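Local coordinates for protein diaminopimelate decarboxylase (PDB 7JPJ) that probably catalyses the pyridoxal-phosphate-dependent decarboxylation of diaminopimelate to lysine, working as an obligate dimer, at residues L430-I433 with Y434-E437; P210-W213 with Q214-A217; A111-V114 with D115-V118. One frame throughout, in Å; residues are numbered along the deposited sequence.

Contact 1: L430-I433 with Y434-E437; sequences LSQI and YENE. With SO4 (sulfate ion), chain E.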
loop_
_atom_site.group_PDB
_atom_site.type_symbol
_atom_site.label_atom_id
_atom_site.label_comp_id
_atom_site.label_asym_id
_atom_site.label_seq_id
_atom_site.Cartn_x
_atom_site.Cartn_y
_atom_site.Cartn_z
ATOM N N LEU A 430 -4.075 16.081 -10.980
ATOM C CA LEU A 430 -3.828 16.451 -9.590
ATOM C C LEU A 430 -5.126 16.776 -8.865
ATOM O O LEU A 430 -5.348 16.314 -7.739
ATOM C CB LEU A 430 -2.866 17.635 -9.527
ATOM C CG LEU A 430 -2.572 18.159 -8.121
ATOM C CD1 LEU A 430 -1.806 17.124 -7.314
ATOM C CD2 LEU A 430 -1.815 19.478 -8.182
ATOM N N SER A 431 -6.001 17.563 -9.495
ATOM C CA SER A 431 -7.238 17.968 -8.836
ATOM C C SER A 431 -8.151 16.778 -8.550
ATOM O O SER A 431 -8.955 16.830 -7.614
ATOM C CB SER A 431 -7.962 19.018 -9.681
ATOM O OG SER A 431 -8.974 18.429 -10.482
ATOM N N GLN A 432 -8.035 15.694 -9.324
ATOM C CA GLN A 432 -8.831 14.500 -9.053
ATOM C C GLN A 432 -8.430 13.807 -7.756
ATOM O O GLN A 432 -9.233 13.054 -7.197
ATOM C CB GLN A 432 -8.712 13.504 -10.205
ATOM C CG GLN A 432 -9.573 13.820 -11.408
ATOM C CD GLN A 432 -9.241 12.933 -12.589
ATOM O OE1 GLN A 432 -8.077 12.794 -12.963
ATOM N NE2 GLN A 432 -10.263 12.314 -13.173
ATOM N N ILE A 433 -7.209 14.041 -7.272
ATOM C CA ILE A 433 -6.739 13.368 -6.066
ATOM C C ILE A 433 -7.508 13.851 -4.840
ATOM O O ILE A 433 -7.820 13.063 -3.939
ATOM C CB ILE A 433 -5.221 13.568 -5.903
ATOM C CG1 ILE A 433 -4.481 13.080 -7.151
ATOM C CG2 ILE A 433 -4.710 12.845 -4.670
ATOM C CD1 ILE A 433 -2.979 13.239 -7.076
ATOM N N TYR A 434 -7.830 15.143 -4.780
ATOM C CA TYR A 434 -8.574 15.704 -3.659
ATOM C C TYR A 434 -9.905 16.293 -4.115
ATOM O O TYR A 434 -10.372 17.303 -3.588
ATOM C CB TYR A 434 -7.749 16.750 -2.910
ATOM C CG TYR A 434 -7.043 17.779 -3.773
ATOM C CD1 TYR A 434 -7.676 18.958 -4.147
ATOM C CD2 TYR A 434 -5.728 17.588 -4.179
ATOM C CE1 TYR A 434 -7.030 19.904 -4.922
ATOM C CE2 TYR A 434 -5.073 18.528 -4.954
ATOM C CZ TYR A 434 -5.728 19.684 -5.321
ATOM O OH TYR A 434 -5.077 20.623 -6.092
ATOM N N GLU A 435 -10.542 15.650 -5.094
ATOM C CA GLU A 435 -11.816 16.123 -5.623
ATOM C C GLU A 435 -12.996 15.845 -4.698
ATOM O O GLU A 435 -14.084 16.380 -4.935
ATOM C CB GLU A 435 -12.078 15.491 -6.993
ATOM C CG GLU A 435 -12.476 14.026 -6.928
ATOM C CD GLU A 435 -12.615 13.391 -8.298
ATOM O OE1 GLU A 435 -12.742 14.135 -9.296
ATOM O OE2 GLU A 435 -12.598 12.144 -8.373
ATOM N N ASN A 436 -12.820 15.027 -3.663
ATOM C CA ASN A 436 -13.882 14.743 -2.708
ATOM C C ASN A 436 -13.687 15.467 -1.381
ATOM O O ASN A 436 -14.449 15.230 -0.439
ATOM C CB ASN A 436 -13.996 13.236 -2.472
ATOM C CG ASN A 436 -14.629 12.515 -3.640
ATOM O OD1 ASN A 436 -15.283 13.131 -4.482
ATOM N ND2 ASN A 436 -14.440 11.204 -3.702
ATOM N N GLU A 437 -12.692 16.344 -1.285
ATOM C CA GLU A 437 -12.476 17.111 -0.070
ATOM C C GLU A 437 -13.475 18.259 0.019
ATOM O O GLU A 437 -13.870 18.847 -0.992
ATOM C CB GLU A 437 -11.046 17.648 -0.020
ATOM C CG GLU A 437 -10.031 16.626 0.468
ATOM C CD GLU A 437 -8.603 17.141 0.427
ATOM O OE1 GLU A 437 -8.410 18.358 0.214
ATOM O OE2 GLU A 437 -7.672 16.326 0.608
HETATM S S SO4 E . -2.119 18.032 -13.669
HETATM O O1 SO4 E . -1.350 18.099 -14.911
HETATM O O2 SO4 E . -2.572 16.660 -13.458
HETATM O O3 SO4 E . -1.277 18.444 -12.544
HETATM O O4 SO4 E . -3.271 18.931 -13.760
#
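With Y434 CG lying between its own backbone N and carbonyl carbon (chi1 47°), the phenol ring folds back over the short helix 430-433, where L430 holds CG anti to the backbone N (chi1 177°) and meets it. The two side chains cross at a slant: L430 CG is 4.1 Å from Y434 CE2, and L430 CD2 lies 4.0 Å from Y434 OH. The backbone shares in the packing, for L430 O approaches Y434 CE2 to 3.6 Å obliquely, while S431 CA lies over one face of the ring. A tyrosine suits the site because its ring lies against L430 CG and the backbone of L430 and S431, while its hydroxyl bonds D91 of the second subunit. On another side of the helix end Q432 and E435 run side by side and point the same way, their amide and carboxylate planes nearly perpendicular, with Q432 CG 3.8 Å from E435 OE1. Q432 OE1 accepts a hydrogen bond from T429 N, and its NE2 bonds N436 of the second subunit. At the N-terminal end of the helix L430 N donates to O2 of a sulfate ion (3.0 Å) that probably came from the crystallisation liquor. I433 N bonds L430 O before the chain enters a type I turn, Y434 to E437. This C-terminal piece lies against helix 83-91 of the second subunit, L430 on its F84 and E437 salt-bridged to its R88, at the dimer interface.

Contact 2: P210-W213 with Q214-A217; sequences PEIW and QQVA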
loop_
_atom_site.group_PDB
_atom_site.type_symbol
_atom_site.label_atom_id
_atom_site.label_comp_id
_atom_site.label_asym_id
_atom_site.label_seq_id
_atom_site.Cartn_x
_atom_site.Cartn_y
_atom_site.Cartn_z
ATOM N N PRO A 210 2.583 -31.732 -7.742
ATOM C CA PRO A 210 1.316 -32.396 -8.080
ATOM C C PRO A 210 0.736 -33.199 -6.929
ATOM O O PRO A 210 -0.492 -33.279 -6.798
ATOM C CB PRO A 210 1.697 -33.294 -9.266
ATOM C CG PRO A 210 2.936 -32.675 -9.831
ATOM C CD PRO A 210 3.672 -32.109 -8.658
ATOM N N GLU A 211 1.582 -33.791 -6.082
ATOM C CA GLU A 211 1.090 -34.590 -4.966
ATOM C C GLU A 211 0.540 -33.738 -3.826
ATOM O O GLU A 211 -0.198 -34.260 -2.983
ATOM C CB GLU A 211 2.202 -35.511 -4.452
ATOM C CG GLU A 211 1.759 -36.722 -3.602
ATOM C CD GLU A 211 0.639 -37.585 -4.200
ATOM O OE1 GLU A 211 0.208 -38.531 -3.502
ATOM O OE2 GLU A 211 0.220 -37.379 -5.362
ATOM N N ILE A 212 0.879 -32.448 -3.776
ATOM C CA ILE A 212 0.243 -31.560 -2.808
ATOM C C ILE A 212 -1.143 -31.157 -3.292
ATOM O O ILE A 212 -2.099 -31.108 -2.509
ATOM C CB ILE A 212 1.135 -30.332 -2.540
ATOM C CG1 ILE A 212 2.392 -30.734 -1.762
ATOM C CG2 ILE A 212 0.360 -29.245 -1.794
ATOM C CD1 ILE A 212 2.126 -31.631 -0.571
ATOM N N TRP A 213 -1.277 -30.883 -4.593
ATOM C CA TRP A 213 -2.564 -30.473 -5.141
ATOM C C TRP A 213 -3.576 -31.609 -5.115
ATOM O O TRP A 213 -4.777 -31.362 -4.956
ATOM C CB TRP A 213 -2.382 -29.948 -6.564
ATOM C CG TRP A 213 -1.768 -28.588 -6.592
ATOM C CD1 TRP A 213 -0.443 -28.288 -6.725
ATOM C CD2 TRP A 213 -2.452 -27.337 -6.460
ATOM N NE1 TRP A 213 -0.262 -26.926 -6.688
ATOM C CE2 TRP A 213 -1.480 -26.319 -6.527
ATOM C CE3 TRP A 213 -3.794 -26.979 -6.294
ATOM C CZ2 TRP A 213 -1.806 -24.969 -6.438
ATOM C CZ3 TRP A 213 -4.116 -25.637 -6.204
ATOM C CH2 TRP A 213 -3.126 -24.648 -6.274
ATOM N N GLN A 214 -3.117 -32.851 -5.267
ATOM C CA GLN A 214 -4.029 -33.984 -5.153
ATOM C C GLN A 214 -4.559 -34.117 -3.729
ATOM O O GLN A 214 -5.743 -34.411 -3.525
ATOM C CB GLN A 214 -3.329 -35.266 -5.599
ATOM C CG GLN A 214 -4.185 -36.511 -5.458
ATOM C CD GLN A 214 -3.676 -37.438 -4.377
ATOM O OE1 GLN A 214 -2.501 -37.809 -4.364
ATOM N NE2 GLN A 214 -4.554 -37.802 -3.448
ATOM N N GLN A 215 -3.701 -33.893 -2.730
ATOM C CA GLN A 215 -4.173 -33.893 -1.349
ATOM C C GLN A 215 -5.090 -32.713 -1.069
ATOM O O GLN A 215 -6.019 -32.830 -0.262
ATOM C CB GLN A 215 -2.990 -33.881 -0.383
ATOM C CG GLN A 215 -2.519 -35.263 0.011
ATOM C CD GLN A 215 -1.100 -35.261 0.530
ATOM O OE1 GLN A 215 -0.143 -35.423 -0.231
ATOM N NE2 GLN A 215 -0.952 -35.075 1.837
ATOM N N VAL A 216 -4.844 -31.573 -1.717
ATOM C CA VAL A 216 -5.761 -30.442 -1.612
ATOM C C VAL A 216 -7.145 -30.840 -2.111
ATOM O O VAL A 216 -8.163 -30.559 -1.467
ATOM C CB VAL A 216 -5.206 -29.231 -2.386
ATOM C CG1 VAL A 216 -6.313 -28.241 -2.706
ATOM C CG2 VAL A 216 -4.094 -28.556 -1.594
ATOM N N ALA A 217 -7.199 -31.521 -3.258
ATOM C CA ALA A 217 -8.483 -31.891 -3.846
ATOM C C ALA A 217 -9.197 -32.942 -3.003
ATOM O O ALA A 217 -10.400 -32.828 -2.745
ATOM C CB ALA A 217 -8.282 -32.393 -5.276
#
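P210 and Q214 are joined by the first main-chain bond of this contact, Q214 N to P210 O (3.1 Å), near the start of helix 210-222, the helix of a beta-alpha-beta unit between strands 196-201 and 232-234 in the TIM-barrel-like pyridoxal-binding domain. Proline fits here, since a residue in the first turn need not donate a main-chain hydrogen bond. The tightly packed side belongs to W213, V216 and A217, all three buried. V216 sits one turn beyond I212, its CG2 3.4 Å from I212 O, and as a compact apolar residue it suits the inner flank. The W213 indole projects off the helix, stacks with the ring of Y239 and touches I255 and V259 of helix 252-270; its buried N-H is satisfied by G207 O. A large aromatic with one donor can pack against helix 252-270 and Y239 and still settle its polar atom. The solvent side is looser and mostly polar, though I212 also lies there. E211 has CG anti to the backbone N and then bends at chi2 (50°), and its chain runs side by side with that of Q214, both pointing the same way. Long, flexible polar chains suit such an exposed flank. Back on the buried side, the small A217 closes the helical turn: its N donates to W213 O at 3.0 Å with an N-H...O angle of 151°.

Contact 3: A111-V114 with D115-V118; sequences AALV and DMGV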
loop_
_atom_site.group_PDB
_atom_site.type_symbol
_atom_site.label_atom_id
_atom_site.label_comp_id
_atom_site.label_asym_id
_atom_site.label_seq_id
_atom_site.Cartn_x
_atom_site.Cartn_y
_atom_site.Cartn_z
ATOM N N ALA A 111 -28.575 -9.076 -1.396
ATOM C CA ALA A 111 -29.800 -9.654 -1.942
ATOM C C ALA A 111 -30.080 -9.131 -3.343
ATOM O O ALA A 111 -30.551 -9.878 -4.210
ATOM C CB ALA A 111 -30.977 -9.360 -1.011
ATOM N N ALA A 112 -29.798 -7.850 -3.588
ATOM C CA ALA A 112 -29.981 -7.299 -4.926
ATOM C C ALA A 112 -29.069 -7.990 -5.931
ATOM O O ALA A 112 -29.486 -8.290 -7.057
ATOM C CB ALA A 112 -29.723 -5.792 -4.911
ATOM N N LEU A 113 -27.822 -8.259 -5.538
ATOM C CA LEU A 113 -26.890 -8.936 -6.435
ATOM C C LEU A 113 -27.320 -10.373 -6.701
ATOM O O LEU A 113 -27.279 -10.836 -7.847
ATOM C CB LEU A 113 -25.478 -8.891 -5.850
ATOM C CG LEU A 113 -24.957 -7.507 -5.448
ATOM C CD1 LEU A 113 -23.589 -7.610 -4.791
ATOM C CD2 LEU A 113 -24.903 -6.574 -6.647
ATOM N N VAL A 114 -27.741 -11.094 -5.657
ATOM C CA VAL A 114 -28.159 -12.482 -5.832
ATOM C C VAL A 114 -29.365 -12.564 -6.761
ATOM O O VAL A 114 -29.492 -13.503 -7.557
ATOM C CB VAL A 114 -28.449 -13.132 -4.464
ATOM C CG1 VAL A 114 -28.889 -14.579 -4.642
ATOM C CG2 VAL A 114 -27.224 -13.059 -3.571
ATOM N N ASP A 115 -30.258 -11.573 -6.689
ATOM C CA ASP A 115 -31.443 -11.581 -7.542
ATOM C C ASP A 115 -31.085 -11.455 -9.017
ATOM O O ASP A 115 -31.771 -12.024 -9.873
ATOM C CB ASP A 115 -32.393 -10.459 -7.131
ATOM C CG ASP A 115 -33.062 -10.724 -5.800
ATOM O OD1 ASP A 115 -33.127 -11.902 -5.390
ATOM O OD2 ASP A 115 -33.526 -9.753 -5.167
ATOM N N MET A 116 -30.023 -10.716 -9.338
ATOM C CA MET A 116 -29.613 -10.561 -10.727
ATOM C C MET A 116 -28.922 -11.798 -11.287
ATOM O O MET A 116 -28.729 -11.877 -12.505
ATOM C CB MET A 116 -28.692 -9.349 -10.871
ATOM C CG MET A 116 -29.426 -8.029 -11.011
ATOM S SD MET A 116 -28.317 -6.607 -10.923
ATOM C CE MET A 116 -27.281 -7.063 -9.535
ATOM N N GLY A 117 -28.547 -12.755 -10.441
ATOM C CA GLY A 117 -27.929 -13.978 -10.916
ATOM C C GLY A 117 -26.531 -14.210 -10.381
ATOM O O GLY A 117 -25.831 -15.121 -10.831
ATOM N N VAL A 118 -26.110 -13.395 -9.421
ATOM C CA VAL A 118 -24.790 -13.543 -8.818
ATOM C C VAL A 118 -24.818 -14.710 -7.842
ATOM O O VAL A 118 -25.657 -14.757 -6.934
ATOM C CB VAL A 118 -24.360 -12.244 -8.119
ATOM C CG1 VAL A 118 -23.098 -12.472 -7.302
ATOM C CG2 VAL A 118 -24.153 -11.136 -9.140
#
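L113 and M116, one turn apart near the end of helix 110-116, pass each other at an angle rather than lying in line. M116 runs extended and then bends at chi3 (-44°), which carries its terminal CE back over the preceding turn to lie 3.8 Å from L113 CD2 and 3.6 Å from L113 CA. The flexible thioether suits this exposed place, for it can curl onto an apolar neighbour and also reach M90 of helix 83-91. V118 comes to L113 from another side. Its CB is directed at the helix, and CG2 stands beside the backbone N, 4.2 Å from L113 CB; leucine and valine then both pack on V86 of helix 83-91. V114 CA makes a C-H...O contact with V118 O (3.6 Å). D115 CG stands beside its own backbone N, anti to the carbonyl carbon. Y135 serves both residues, packing on V114 together with F131 of helix 125-134 and bonding D115 OD1 through its hydroxyl, a partner that suits an acid at this exposed position. Between these side chains the backbone forms a Schellman motif: V118 N donates to L113 O at 3.2 Å, and G117 N to V114 O at 3.1 Å from well above the carbonyl plane. M116 N and G117 N add weak bonds to L113 O. The motif depends on the positive phi of G117 (119°), at which a CB would press on the M116 carbonyl oxygen. The chemistry implies a defined helix end: L113 O and V114 O both find donors, though some of the bonds are weak, and the chain swings directly into strand 119-122 with V118 buried.

In the fold
The three contacts are spread widely and none touches another. Contacts 2 and 3 belong to separate beta-alpha-beta units of the same pyridoxal-binding barrel, their centres 34 Å apart, whereas contact 1 lies near the C-terminus, its centre 33 Å from that of contact 3 and 49 Å from that of contact 2, across the chain's centre from the latter. The same helix, 83-91, is used twice: contact 3 packs on the copy in its own chain, contact 1 on that of the second subunit. None forms the ligand pocket. Contact 2 comes within about 11 Å of bound D-lysine, measured from the W213 side chain, and W213's stacking partner Y239 directly precedes pocket residue K240.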